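Long-range contacts in BF1531-like N-terminal domain-containing protein (Bacteroides fragilis, PDB 3SLR), which is of unknown function but may hydrolyse ester bonds, pairing an SGNH-like N-terminal domain with a magnesium-binding phosphatase domain: residues E43-R47 and S207-D212; V61-M66 and F111-L115; Y128-D133 and F147-L151; S177-G181 and E365-T369; N183-D187 and I197-A202. All coordinates share one frame; numbering follows the deposited sequence. Where two conformers were deposited one is given.

Contact 1: E43-R47 and S207-D212; sequences EGILR and SSRTID
A salt-bridge network with an apolar base joins the end of helix 34-46 to helix 203-217 in the N-terminal domain. NH1 of Arg47 donates to OD1 of Asp212 at 2.8 Å, on the anti lone pair of that oxygen. The bond is bent, and the guanidinium and carboxylate planes lie 50° apart. NH2 of Arg47 turns back along its own chain to OE2 of Glu43, 3.1 Å away and nearly straight (169°). The same NH2 has weaker bonds to Asp212 OD1 and Ser208 O. Bends at chi2 and chi3 of Arg47 fold the chain over Ile211. CG2 of Ile211 then lies under the centre of the guanidinium, 3.6 Å from CZ of Arg47. CG1 of Ile211 meets CG of Glu43 at 3.4 Å. A water donates to Glu43 OE2 and also bonds to Ser208 OG. Arg47 bridges the two carboxylates and probably offsets the charge of both. Asp212 OD2 has its own partner in Asn371 ND2, and Leu9 of helix 6-12 packs on Glu43 and Ser207. This is helix-to-helix packing within the helical layers around a parallel sheet, as in an SGNH-like alpha/beta fold.

Contact 2: V61-M66 and F111-L115; sequences VERQIM and FVRLL
Leu115 N donates to Phe111 O at 2.9 Å, an ordinary helical bond. It places two of the touching residues one turn apart on helix 104-118. The contact with helix 61-66 itself is apolar. Phe111 is its knob, and Val61, Glu62, Ile65 and Met66 form the hole. CG of Phe111 is anti to the backbone N (chi1 175°), which directs the ring toward the other helix. CG of Glu62 lies over one face of the ring in a CH-pi contact, 4.1 Å from the centroid and displaced toward the rim. The carboxylate of Glu62 goes on to His84, where OE2 bonds to NE2. Met66, modelled as selenomethionine, comes to the ring edge instead, with SE 4.1 Å from CE1 of Phe111. This is a Met-aromatic contact. The same SE also touches CD1 of Leu114. CB of Ile65 lies obliquely to the ring, 3.9 Å from CZ of Phe111, and CG1 of Val61 touches CE2 of the same ring. One turn on from Phe111, CD1 of Leu115 packs on CD1 of Ile65; the Leu115 side chain also reaches Val123 of the sheet. The two short axes are 11.1 Å apart and run at 36° to each other. The arrangement is a single knob-into-hole contact between two helices beside the parallel sheet of the SGNH-like alpha/beta domain.

Contact 3: Y128-D133 and F147-L151; sequences YPEIED and FTYQL
Leu151 and Phe147 point from the first turns of helix 147-164 toward the loop that follows strand 122-126. This loop and helix belong to the parallel alpha/beta fold of the SGNH-like N-terminal domain. Leu151 meets Tyr128 at about a right angle, with CD1 of Leu151 3.7 Å from CB of Tyr128. Beyond CB the tyrosine leads away, and its hydroxyl bonds to Tyr125 and Arg108. The other branch of Leu151 lies against the loop backbone, where CD2 is 3.6 Å from CA of Glu130. The Phe147 ring is set edge-on to the loop. Ile131 O lies near the ring plane, 3.7 Å from CD2 of Phe147. His93 meets the same ring edge-to-face. Glu130 is extended (chi1 and chi2 both 179°), which carries its carboxylate from the loop to Thr148 on the helix. There OE2 of Glu130 stands 3.1 Å from OG1 of Thr148. A water on Thr148 OG1 also donates to Ile131 O and accepts from Asp133 N. Asp133, on the loop, faces the first turn of the helix, with OD2 near CB of Phe147. Its carboxylate is turned 40° from the Phe147 ring, and OD1 also accepts from Ile135 N. Waters bridge this carboxylate to the helix. One donates to Asp133 OD1 and accepts from Thr148 N. Another bridges one residue earlier, at the first residue of the helix, donating to Asp133 OD2 at 2.7 Å and accepting from Phe147 N at 2.9 Å.

Contact 4: S177-G181 and E365-T369; sequences SAKYG and EYLYT
Lys179 and Glu365 form a salt bridge at the surface, with NZ of Lys179 2.9 Å from OE1 of Glu365. OE1 accepts on its anti lone pair. NZ of Lys179 has a second, weak bond to the backbone O of Glu365. The lysine is extended up to CE and turns only at the last torsion (chi4 61°), which brings NZ round to both acceptors. The same reach presses CE of Lys179 against CG2 of Thr369 at 3.3 Å, tighter than a usual van der Waals contact. Tyr180 adds a water bridge. Its OH is 2.8 Å from the water, which donates to Thr369 O. The hydroxyl also rests on CB of Thr369 at 3.5 Å. OG1 of Thr369 donates within its own segment, to Tyr366 O at 2.7 Å and in the carbonyl plane. That carbonyl also accepts from Thr369 N. The contact links the two domains. Helix 173-180 belongs to the N-terminal domain, where the Tyr180 ring meets Phe184. Helix 363-368 packs through Leu367 on helix 255-270 of the phosphatase part.

Contact 5: N183-D187 and I197-A202; sequences NFMFD and ILSLDA
Met185, a selenomethionine here, packs its CE 3.9 Å from CB of Ala202 and touches CD2 of Leu198. CB of Met185 points away from the other segment, but turns at chi2 (-72°) and chi3 (-61°) bring CE back. Two phenylalanines extend this centre. CZ of Phe184 lies 3.6 Å from CB of Asp201. CE1 of Phe186 meets CD1 of Ile197 at 3.7 Å, and the same ring receives Ile197 O at its edge. Phe186 also meets the His87 ring. Ser199 marks the polar side. Its N donates to Met185 O at 2.9 Å, from well above the carbonyl plane. Its OG donates to Phe184 O at 2.8 Å, in the carbonyl plane. That hydroxyl also accepts from Ala202 N, forming an ST motif. With OG set between the backbone N and the carbonyl carbon (chi1 69°), one small group serves both partners. At the outer edge a water links Asp187 OD2 to Leu200 N. Asp187 also N-caps the next helix through a weak bond to Val190 N. Ser199 ties two carbonyls at the end of helix 182-185 to the chain leading into helix 203-217, its own buried polar groups paired beside an apolar core.

Contacts 1, 2, 3 and 5 lie in the N-terminal domain, around its five-stranded parallel sheet. Contact 4 joins this domain to the phosphatase part. Along the chain, contacts 2, 3 and 5 follow in series, all nested inside the loop closed by contact 1. Contact 4 crosses contact 1 and encloses contact 5. Contacts 4 and 5 have centres 14 Å apart and touch through the successive helices 173-180 and 182-185. Contact 3 reaches contact 4 where Pro129 packs on Ser177. Contact 2 lies farthest out, about 31 Å from contact 4 between centres. Four contacts thus hold one domain together, and one ties it to the next. All five are structural, away from the magnesium site of Asp228, Asp230 and Asp336.

Contact 1: E43-R47 and S207-D212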
# COMPACT_ATOMS: atom_id res chain seq x y z
N GLU A 43 -9.53 -3.11 11.09
CA GLU A 43 -9.20 -3.27 9.68
C GLU A 43 -9.10 -4.76 9.32
O GLU A 43 -9.61 -5.19 8.29
CB GLU A 43 -7.89 -2.55 9.35
CG GLU A 43 -7.51 -2.56 7.88
CD GLU A 43 -8.10 -1.40 7.10
OE1 GLU A 43 -8.03 -0.25 7.59
OE2 GLU A 43 -8.62 -1.63 5.99
N GLY A 44 -8.47 -5.54 10.20
CA GLY A 44 -8.31 -6.96 9.96
C GLY A 44 -9.66 -7.67 9.89
O GLY A 44 -9.88 -8.52 9.03
N ILE A 45 -10.56 -7.29 10.78
CA ILE A 45 -11.90 -7.88 10.80
C ILE A 45 -12.65 -7.59 9.50
O ILE A 45 -13.29 -8.46 8.93
CB ILE A 45 -12.70 -7.39 12.02
CG1 ILE A 45 -12.08 -7.94 13.31
CG2 ILE A 45 -14.17 -7.78 11.90
CD1 ILE A 45 -12.70 -7.39 14.56
N LEU A 46 -12.54 -6.35 9.03
CA LEU A 46 -13.14 -5.97 7.77
C LEU A 46 -12.48 -6.66 6.59
O LEU A 46 -13.04 -6.69 5.49
CB LEU A 46 -13.10 -4.45 7.60
CG LEU A 46 -14.01 -3.69 8.57
CD1 LEU A 46 -13.75 -2.20 8.46
CD2 LEU A 46 -15.48 -4.00 8.30
N ARG A 47 -11.30 -7.23 6.81
CA ARG A 47 -10.60 -8.01 5.77
C ARG A 47 -10.79 -9.51 6.03
O ARG A 47 -10.06 -10.34 5.48
CB ARG A 47 -9.11 -7.66 5.74
CG ARG A 47 -8.46 -7.68 4.35
CD ARG A 47 -8.89 -6.49 3.51
NE ARG A 47 -8.39 -5.21 4.02
CZ ARG A 47 -7.18 -4.70 3.77
NH1 ARG A 47 -6.32 -5.37 3.01
NH2 ARG A 47 -6.83 -3.53 4.29
N SER A 207 -3.42 1.47 9.14
CA SER A 207 -4.01 0.16 9.41
C SER A 207 -4.27 -0.59 8.11
O SER A 207 -4.04 -1.79 8.01
CB SER A 207 -5.28 0.25 10.28
OG SER A 207 -6.27 1.10 9.71
N SER A 208 -4.75 0.13 7.10
CA SER A 208 -5.07 -0.51 5.83
C SER A 208 -3.79 -1.07 5.20
O SER A 208 -3.77 -2.20 4.74
CB SER A 208 -5.79 0.46 4.90
OG SER A 208 -6.17 -0.19 3.69
N ARG A 209 -2.74 -0.27 5.19
CA ARG A 209 -1.45 -0.69 4.63
C ARG A 209 -0.79 -1.81 5.43
O ARG A 209 0.01 -2.58 4.89
CB ARG A 209 -0.50 0.51 4.53
CG ARG A 209 -0.92 1.54 3.47
CD ARG A 209 -0.73 1.01 2.05
NE ARG A 209 0.67 0.66 1.81
CZ ARG A 209 1.51 1.38 1.08
NH1 ARG A 209 1.11 2.49 0.46
NH2 ARG A 209 2.77 0.97 0.94
N THR A 210 -1.11 -1.90 6.72
CA THR A 210 -0.58 -2.97 7.56
C THR A 210 -1.33 -4.26 7.25
O THR A 210 -0.72 -5.32 7.06
CB THR A 210 -0.72 -2.62 9.04
OG1 THR A 210 -0.03 -1.39 9.28
CG2 THR A 210 -0.12 -3.70 9.93
N ILE A 211 -2.65 -4.17 7.18
CA ILE A 211 -3.45 -5.35 6.89
C ILE A 211 -3.21 -5.83 5.45
O ILE A 211 -3.28 -7.04 5.19
CB ILE A 211 -4.95 -5.14 7.18
CG1 ILE A 211 -5.19 -4.93 8.69
CG2 ILE A 211 -5.78 -6.34 6.67
CD1 ILE A 211 -4.68 -6.07 9.61
N ASP A 212 -2.91 -4.92 4.52
CA ASP A 212 -2.62 -5.33 3.14
C ASP A 212 -1.50 -6.36 3.16
O ASP A 212 -1.51 -7.32 2.38
CB ASP A 212 -2.15 -4.15 2.26
CG ASP A 212 -3.25 -3.13 1.96
OD1 ASP A 212 -4.45 -3.46 2.05
OD2 ASP A 212 -2.88 -1.98 1.61
O HOH W 1 -8.85 -0.48 3.63

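Contact 2: V61-M66 and F111-L115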
# COMPACT_ATOMS: atom_id res chain seq x y z
N VAL A 61 9.63 -1.86 23.45
CA VAL A 61 10.00 -2.66 22.30
C VAL A 61 11.21 -3.52 22.61
O VAL A 61 11.15 -4.74 22.56
CB VAL A 61 10.29 -1.80 21.06
CG1 VAL A 61 10.81 -2.66 19.92
CG2 VAL A 61 9.03 -1.06 20.64
N GLU A 62 12.32 -2.87 22.94
CA GLU A 62 13.56 -3.59 23.22
C GLU A 62 13.40 -4.49 24.45
O GLU A 62 13.83 -5.64 24.45
CB GLU A 62 14.72 -2.61 23.42
CG GLU A 62 15.04 -1.78 22.17
CD GLU A 62 14.05 -0.65 21.92
OE1 GLU A 62 13.33 -0.25 22.86
OE2 GLU A 62 13.99 -0.16 20.77
N ARG A 63 12.76 -3.96 25.49
CA ARG A 63 12.54 -4.70 26.73
C ARG A 63 11.89 -6.05 26.46
O ARG A 63 12.34 -7.08 26.96
CB ARG A 63 11.67 -3.86 27.67
CG ARG A 63 10.85 -4.66 28.67
CD ARG A 63 11.66 -5.09 29.87
NE ARG A 63 10.85 -5.86 30.82
CZ ARG A 63 11.26 -6.20 32.04
NH1 ARG A 63 12.46 -5.83 32.47
NH2 ARG A 63 10.46 -6.90 32.84
N GLN A 64 10.83 -6.05 25.66
CA GLN A 64 10.07 -7.27 25.39
C GLN A 64 10.81 -8.24 24.48
O GLN A 64 10.78 -9.45 24.69
CB GLN A 64 8.71 -6.92 24.79
CG GLN A 64 7.74 -6.31 25.78
CD GLN A 64 7.26 -7.32 26.82
OE1 GLN A 64 6.74 -8.38 26.47
NE2 GLN A 64 7.44 -6.99 28.09
N ILE A 65 11.48 -7.70 23.46
CA ILE A 65 12.18 -8.53 22.50
C ILE A 65 13.45 -9.15 23.11
O ILE A 65 13.82 -10.28 22.77
CB ILE A 65 12.52 -7.74 21.20
CG1 ILE A 65 11.24 -7.27 20.50
CG2 ILE A 65 13.36 -8.58 20.24
CD1 ILE A 65 10.30 -8.39 20.09
N MSE A 66 14.10 -8.41 24.00
CA MSE A 66 15.37 -8.83 24.61
C MSE A 66 15.18 -9.86 25.72
O MSE A 66 16.10 -10.60 26.05
CB MSE A 66 16.11 -7.62 25.18
CG MSE A 66 16.44 -6.52 24.18
SE MSE A 66 17.67 -7.07 22.77
CE MSE A 66 19.27 -7.36 23.86
N PHE A 111 19.67 -3.98 16.17
CA PHE A 111 18.50 -4.43 16.91
C PHE A 111 17.53 -5.13 15.96
O PHE A 111 16.95 -6.17 16.30
CB PHE A 111 17.78 -3.30 17.62
CG PHE A 111 16.51 -3.75 18.27
CD1 PHE A 111 16.55 -4.51 19.44
CD2 PHE A 111 15.28 -3.48 17.70
CE1 PHE A 111 15.38 -4.97 20.03
CE2 PHE A 111 14.10 -3.93 18.28
CZ PHE A 111 14.15 -4.68 19.45
N VAL A 112 17.33 -4.55 14.78
CA VAL A 112 16.44 -5.15 13.80
C VAL A 112 16.91 -6.56 13.41
O VAL A 112 16.10 -7.50 13.35
CB VAL A 112 16.26 -4.25 12.57
CG1 VAL A 112 15.44 -4.97 11.50
CG2 VAL A 112 15.58 -2.95 12.98
N ARG A 113 18.20 -6.72 13.15
CA ARG A 113 18.73 -8.05 12.83
C ARG A 113 18.54 -9.03 13.99
O ARG A 113 18.22 -10.21 13.77
CB ARG A 113 20.20 -7.98 12.44
CG ARG A 113 20.44 -7.23 11.13
CD ARG A 113 21.80 -7.55 10.52
NE ARG A 113 21.80 -8.87 9.90
CZ ARG A 113 22.67 -9.26 8.97
NH1 ARG A 113 23.62 -8.42 8.56
NH2 ARG A 113 22.60 -10.49 8.46
N LEU A 114 18.74 -8.55 15.21
CA LEU A 114 18.56 -9.40 16.39
C LEU A 114 17.11 -9.91 16.43
O LEU A 114 16.87 -11.09 16.63
CB LEU A 114 18.89 -8.61 17.65
CG LEU A 114 18.90 -9.27 19.04
CD1 LEU A 114 17.49 -9.58 19.53
CD2 LEU A 114 19.77 -10.53 19.04
N LEU A 115 16.17 -8.99 16.22
CA LEU A 115 14.76 -9.32 16.13
C LEU A 115 14.51 -10.38 15.04
O LEU A 115 13.81 -11.36 15.27
CB LEU A 115 13.98 -8.04 15.82
CG LEU A 115 12.52 -8.12 15.38
CD1 LEU A 115 11.65 -8.66 16.49
CD2 LEU A 115 12.05 -6.74 14.95

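Contact 3: Y128-D133 and F147-L151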
# COMPACT_ATOMS: atom_id res chain seq x y z
N TYR A 128 11.03 4.66 8.17
CA TYR A 128 11.14 5.97 8.82
C TYR A 128 10.94 7.16 7.88
O TYR A 128 11.83 7.48 7.08
CB TYR A 128 12.52 6.10 9.49
CG TYR A 128 12.81 5.08 10.58
CD1 TYR A 128 13.39 3.85 10.28
CD2 TYR A 128 12.53 5.37 11.91
CE1 TYR A 128 13.66 2.92 11.29
CE2 TYR A 128 12.81 4.46 12.92
CZ TYR A 128 13.37 3.24 12.60
OH TYR A 128 13.63 2.35 13.62
N PRO A 129 9.80 7.85 7.98
CA PRO A 129 9.68 9.09 7.20
C PRO A 129 10.69 10.12 7.70
O PRO A 129 10.91 10.26 8.91
CB PRO A 129 8.26 9.60 7.51
CG PRO A 129 7.55 8.44 8.19
CD PRO A 129 8.62 7.59 8.83
N GLU A 130 11.30 10.86 6.78
CA GLU A 130 12.33 11.81 7.22
C GLU A 130 11.72 13.00 7.96
O GLU A 130 10.76 13.61 7.50
CB GLU A 130 13.17 12.29 6.04
CG GLU A 130 14.25 13.33 6.45
CD GLU A 130 15.10 13.79 5.28
OE1 GLU A 130 15.06 13.14 4.22
OE2 GLU A 130 15.81 14.82 5.44
N ILE A 131 12.26 13.30 9.14
CA ILE A 131 12.03 14.61 9.73
C ILE A 131 13.32 15.40 9.51
O ILE A 131 14.36 15.06 10.06
CB ILE A 131 11.70 14.53 11.24
CG1 ILE A 131 10.43 13.71 11.47
CG2 ILE A 131 11.56 15.95 11.84
CD1 ILE A 131 10.20 13.35 12.94
N GLU A 132 13.26 16.40 8.65
CA GLU A 132 14.43 17.22 8.39
C GLU A 132 14.58 18.23 9.52
O GLU A 132 13.72 19.10 9.69
CB GLU A 132 14.31 17.94 7.04
CG GLU A 132 15.49 18.88 6.81
CD GLU A 132 15.41 19.62 5.50
OE1 GLU A 132 14.32 20.09 5.13
OE2 GLU A 132 16.46 19.71 4.83
N ASP A 133 15.63 18.12 10.32
CA ASP A 133 15.74 18.97 11.51
C ASP A 133 16.31 20.36 11.19
O ASP A 133 16.27 21.28 12.02
CB ASP A 133 16.51 18.29 12.65
CG ASP A 133 17.96 17.99 12.32
OD1 ASP A 133 18.47 18.48 11.28
OD2 ASP A 133 18.59 17.29 13.13
N PHE A 147 21.28 13.80 11.51
CA PHE A 147 20.11 12.94 11.56
C PHE A 147 19.66 12.57 10.15
O PHE A 147 19.25 11.44 9.91
CB PHE A 147 18.95 13.59 12.32
CG PHE A 147 17.79 12.64 12.59
CD1 PHE A 147 17.91 11.64 13.55
CD2 PHE A 147 16.60 12.74 11.89
CE1 PHE A 147 16.86 10.77 13.81
CE2 PHE A 147 15.55 11.87 12.14
CZ PHE A 147 15.67 10.89 13.10
N THR A 148 19.73 13.52 9.23
CA THR A 148 19.33 13.27 7.84
C THR A 148 20.18 12.18 7.19
O THR A 148 19.64 11.28 6.54
CB THR A 148 19.36 14.55 7.02
OG1 THR A 148 18.19 15.32 7.33
CG2 THR A 148 19.37 14.25 5.54
N TYR A 149 21.49 12.23 7.38
CA TYR A 149 22.35 11.17 6.87
C TYR A 149 22.06 9.80 7.51
O TYR A 149 21.88 8.81 6.81
CB TYR A 149 23.84 11.51 6.98
CG TYR A 149 24.68 10.47 6.29
CD1 TYR A 149 24.91 10.53 4.91
CD2 TYR A 149 25.20 9.39 6.98
CE1 TYR A 149 25.65 9.56 4.26
CE2 TYR A 149 25.97 8.42 6.35
CZ TYR A 149 26.19 8.51 4.98
OH TYR A 149 26.94 7.55 4.32
N GLN A 150 22.01 9.76 8.84
CA GLN A 150 21.76 8.50 9.54
C GLN A 150 20.43 7.88 9.15
O GLN A 150 20.33 6.66 8.99
CB GLN A 150 21.86 8.71 11.05
CG GLN A 150 23.30 8.96 11.49
CD GLN A 150 24.17 7.74 11.25
OE1 GLN A 150 23.79 6.61 11.59
NE2 GLN A 150 25.34 7.95 10.66
N LEU A 151 19.40 8.71 9.00
CA LEU A 151 18.08 8.17 8.63
C LEU A 151 18.05 7.61 7.21
O LEU A 151 17.44 6.59 6.95
CB LEU A 151 16.99 9.23 8.81
CG LEU A 151 15.63 8.58 9.03
CD1 LEU A 151 15.68 7.88 10.38
CD2 LEU A 151 14.50 9.59 9.02
O HOH W 2 17.14 15.60 9.98
O HOH W 3 21.06 16.47 12.59
O HOH W 4 20.11 16.49 9.88
O HOH W 5 18.18 17.97 7.98

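Contact 4: S177-G181 and E365-T369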
# COMPACT_ATOMS: atom_id res chain seq x y z
N SER A 177 4.01 8.56 3.76
CA SER A 177 4.11 9.90 4.30
C SER A 177 4.62 10.92 3.27
O SER A 177 4.25 12.09 3.31
CB SER A 177 5.01 9.91 5.54
OG SER A 177 4.46 9.12 6.58
N ALA A 178 5.48 10.47 2.36
CA ALA A 178 5.98 11.37 1.30
C ALA A 178 4.83 11.94 0.48
O ALA A 178 4.89 13.07 0.02
CB ALA A 178 6.99 10.66 0.39
N LYS A 179 3.77 11.16 0.29
CA LYS A 179 2.61 11.65 -0.46
C LYS A 179 1.76 12.63 0.35
O LYS A 179 1.48 13.73 -0.11
CB LYS A 179 1.74 10.47 -0.94
CG LYS A 179 0.44 10.92 -1.62
CD LYS A 179 -0.32 9.74 -2.24
CE LYS A 179 -1.78 10.13 -2.55
NZ LYS A 179 -1.90 11.24 -3.52
N TYR A 180 1.35 12.23 1.55
CA TYR A 180 0.44 13.05 2.34
C TYR A 180 1.15 14.19 3.07
O TYR A 180 0.56 15.24 3.31
CB TYR A 180 -0.27 12.19 3.39
CG TYR A 180 -1.22 11.18 2.78
CD1 TYR A 180 -0.80 9.88 2.51
CD2 TYR A 180 -2.52 11.53 2.45
CE1 TYR A 180 -1.66 8.96 1.94
CE2 TYR A 180 -3.39 10.61 1.89
CZ TYR A 180 -2.96 9.33 1.64
OH TYR A 180 -3.84 8.43 1.08
N GLY A 181 2.41 13.96 3.43
CA GLY A 181 3.18 14.96 4.16
C GLY A 181 3.03 14.84 5.67
O GLY A 181 1.96 14.52 6.17
N GLU A 365 -2.57 9.32 -8.87
CA GLU A 365 -2.36 9.69 -7.47
C GLU A 365 -3.45 9.11 -6.59
O GLU A 365 -3.20 8.70 -5.45
CB GLU A 365 -2.28 11.21 -7.31
CG GLU A 365 -0.96 11.84 -7.80
CD GLU A 365 0.21 11.56 -6.85
OE1 GLU A 365 -0.02 11.21 -5.67
OE2 GLU A 365 1.37 11.68 -7.29
N TYR A 366 -4.68 9.05 -7.11
CA TYR A 366 -5.76 8.40 -6.38
C TYR A 366 -5.51 6.90 -6.20
O TYR A 366 -5.65 6.37 -5.10
CB TYR A 366 -7.12 8.63 -7.07
CG TYR A 366 -8.18 7.72 -6.53
CD1 TYR A 366 -8.71 7.92 -5.26
CD2 TYR A 366 -8.64 6.64 -7.28
CE1 TYR A 366 -9.68 7.07 -4.74
CE2 TYR A 366 -9.61 5.79 -6.77
CZ TYR A 366 -10.13 6.01 -5.50
OH TYR A 366 -11.09 5.15 -5.01
N LEU A 367 -5.13 6.21 -7.27
CA LEU A 367 -4.84 4.79 -7.19
C LEU A 367 -3.72 4.51 -6.18
O LEU A 367 -3.73 3.49 -5.48
CB LEU A 367 -4.50 4.21 -8.56
CG LEU A 367 -5.66 4.22 -9.56
CD1 LEU A 367 -5.16 3.83 -10.95
CD2 LEU A 367 -6.80 3.29 -9.10
N TYR A 368 -2.77 5.43 -6.08
CA TYR A 368 -1.71 5.29 -5.09
C TYR A 368 -2.25 5.18 -3.66
O TYR A 368 -1.63 4.52 -2.83
CB TYR A 368 -0.72 6.46 -5.16
CG TYR A 368 0.18 6.52 -6.38
CD1 TYR A 368 0.37 5.43 -7.21
CD2 TYR A 368 0.87 7.71 -6.67
CE1 TYR A 368 1.21 5.52 -8.35
CE2 TYR A 368 1.70 7.80 -7.78
CZ TYR A 368 1.88 6.71 -8.60
OH TYR A 368 2.72 6.82 -9.70
N THR A 369 -3.38 5.83 -3.37
CA THR A 369 -3.94 5.84 -2.02
C THR A 369 -4.58 4.51 -1.63
O THR A 369 -4.85 4.27 -0.45
CB THR A 369 -5.04 6.94 -1.82
OG1 THR A 369 -6.24 6.56 -2.50
CG2 THR A 369 -4.57 8.32 -2.35
O HOH W 6 -3.33 5.72 1.50

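Contact 5: N183-D187 and I197-A202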
# COMPACT_ATOMS: atom_id res chain seq x y z
N ASN A 183 2.85 17.19 7.66
CA ASN A 183 1.83 18.17 8.05
C ASN A 183 0.44 17.53 8.24
O ASN A 183 -0.36 18.00 9.05
CB ASN A 183 1.76 19.33 7.05
CG ASN A 183 2.92 20.30 7.19
OD1 ASN A 183 3.67 20.25 8.17
ND2 ASN A 183 3.08 21.19 6.22
N PHE A 184 0.18 16.45 7.52
CA PHE A 184 -1.08 15.73 7.60
C PHE A 184 -0.99 14.50 8.51
O PHE A 184 -1.93 14.16 9.23
CB PHE A 184 -1.52 15.32 6.18
CG PHE A 184 -2.66 14.32 6.16
CD1 PHE A 184 -3.97 14.76 6.05
CD2 PHE A 184 -2.41 12.97 6.24
CE1 PHE A 184 -5.02 13.85 6.02
CE2 PHE A 184 -3.45 12.05 6.23
CZ PHE A 184 -4.76 12.50 6.11
N MSE A 185 0.16 13.82 8.48
CA MSE A 185 0.32 12.55 9.18
C MSE A 185 0.51 12.71 10.69
O MSE A 185 0.22 11.80 11.46
CB MSE A 185 1.53 11.79 8.62
CG MSE A 185 1.47 11.48 7.13
SE MSE A 185 0.18 10.12 6.65
CE MSE A 185 0.89 8.59 7.65
N PHE A 186 1.00 13.88 11.09
CA PHE A 186 1.38 14.16 12.47
C PHE A 186 0.54 15.31 13.02
O PHE A 186 0.35 16.32 12.34
CB PHE A 186 2.88 14.49 12.52
CG PHE A 186 3.37 15.01 13.85
CD1 PHE A 186 3.38 14.19 14.98
CD2 PHE A 186 3.85 16.30 13.97
CE1 PHE A 186 3.84 14.66 16.20
CE2 PHE A 186 4.32 16.78 15.18
CZ PHE A 186 4.30 15.96 16.30
N ASP A 187 0.02 15.14 14.23
CA ASP A 187 -0.81 16.15 14.87
C ASP A 187 -0.10 16.55 16.16
O ASP A 187 -0.18 15.85 17.17
CB ASP A 187 -2.20 15.56 15.14
CG ASP A 187 -3.21 16.58 15.67
OD1 ASP A 187 -2.80 17.57 16.31
OD2 ASP A 187 -4.42 16.35 15.47
N ILE A 197 1.27 9.60 17.87
CA ILE A 197 2.13 10.23 16.86
C ILE A 197 1.47 10.30 15.49
O ILE A 197 1.93 11.04 14.62
CB ILE A 197 3.51 9.51 16.75
CG1 ILE A 197 4.56 10.45 16.15
CG2 ILE A 197 3.40 8.21 15.97
CD1 ILE A 197 5.22 11.32 17.19
N LEU A 198 0.41 9.53 15.30
CA LEU A 198 -0.33 9.57 14.03
C LEU A 198 -1.63 10.35 14.20
O LEU A 198 -2.33 10.20 15.20
CB LEU A 198 -0.64 8.16 13.54
CG LEU A 198 0.56 7.30 13.13
CD1 LEU A 198 0.14 5.84 12.95
CD2 LEU A 198 1.20 7.84 11.87
N SER A 199 -1.97 11.17 13.21
CA SER A 199 -3.23 11.92 13.25
C SER A 199 -4.43 10.99 13.06
O SER A 199 -4.30 9.87 12.56
CB SER A 199 -3.23 13.01 12.19
OG SER A 199 -3.30 12.42 10.90
N LEU A 200 -5.60 11.47 13.44
CA LEU A 200 -6.83 10.68 13.34
C LEU A 200 -7.07 10.21 11.91
O LEU A 200 -7.54 9.08 11.69
CB LEU A 200 -8.03 11.50 13.82
CG LEU A 200 -9.39 10.81 13.77
CD1 LEU A 200 -9.37 9.50 14.53
CD2 LEU A 200 -10.48 11.73 14.32
N ASP A 201 -6.74 11.06 10.94
CA ASP A 201 -7.00 10.72 9.55
C ASP A 201 -5.90 9.86 8.96
O ASP A 201 -6.10 9.19 7.94
CB ASP A 201 -7.23 11.99 8.74
CG ASP A 201 -8.52 12.68 9.12
OD1 ASP A 201 -9.56 11.99 9.21
OD2 ASP A 201 -8.49 13.91 9.34
N ALA A 202 -4.74 9.85 9.60
CA ALA A 202 -3.64 8.99 9.17
C ALA A 202 -3.82 7.56 9.65
O ALA A 202 -3.36 6.62 9.01
CB ALA A 202 -2.32 9.53 9.66
O HOH W 7 -5.45 13.68 15.28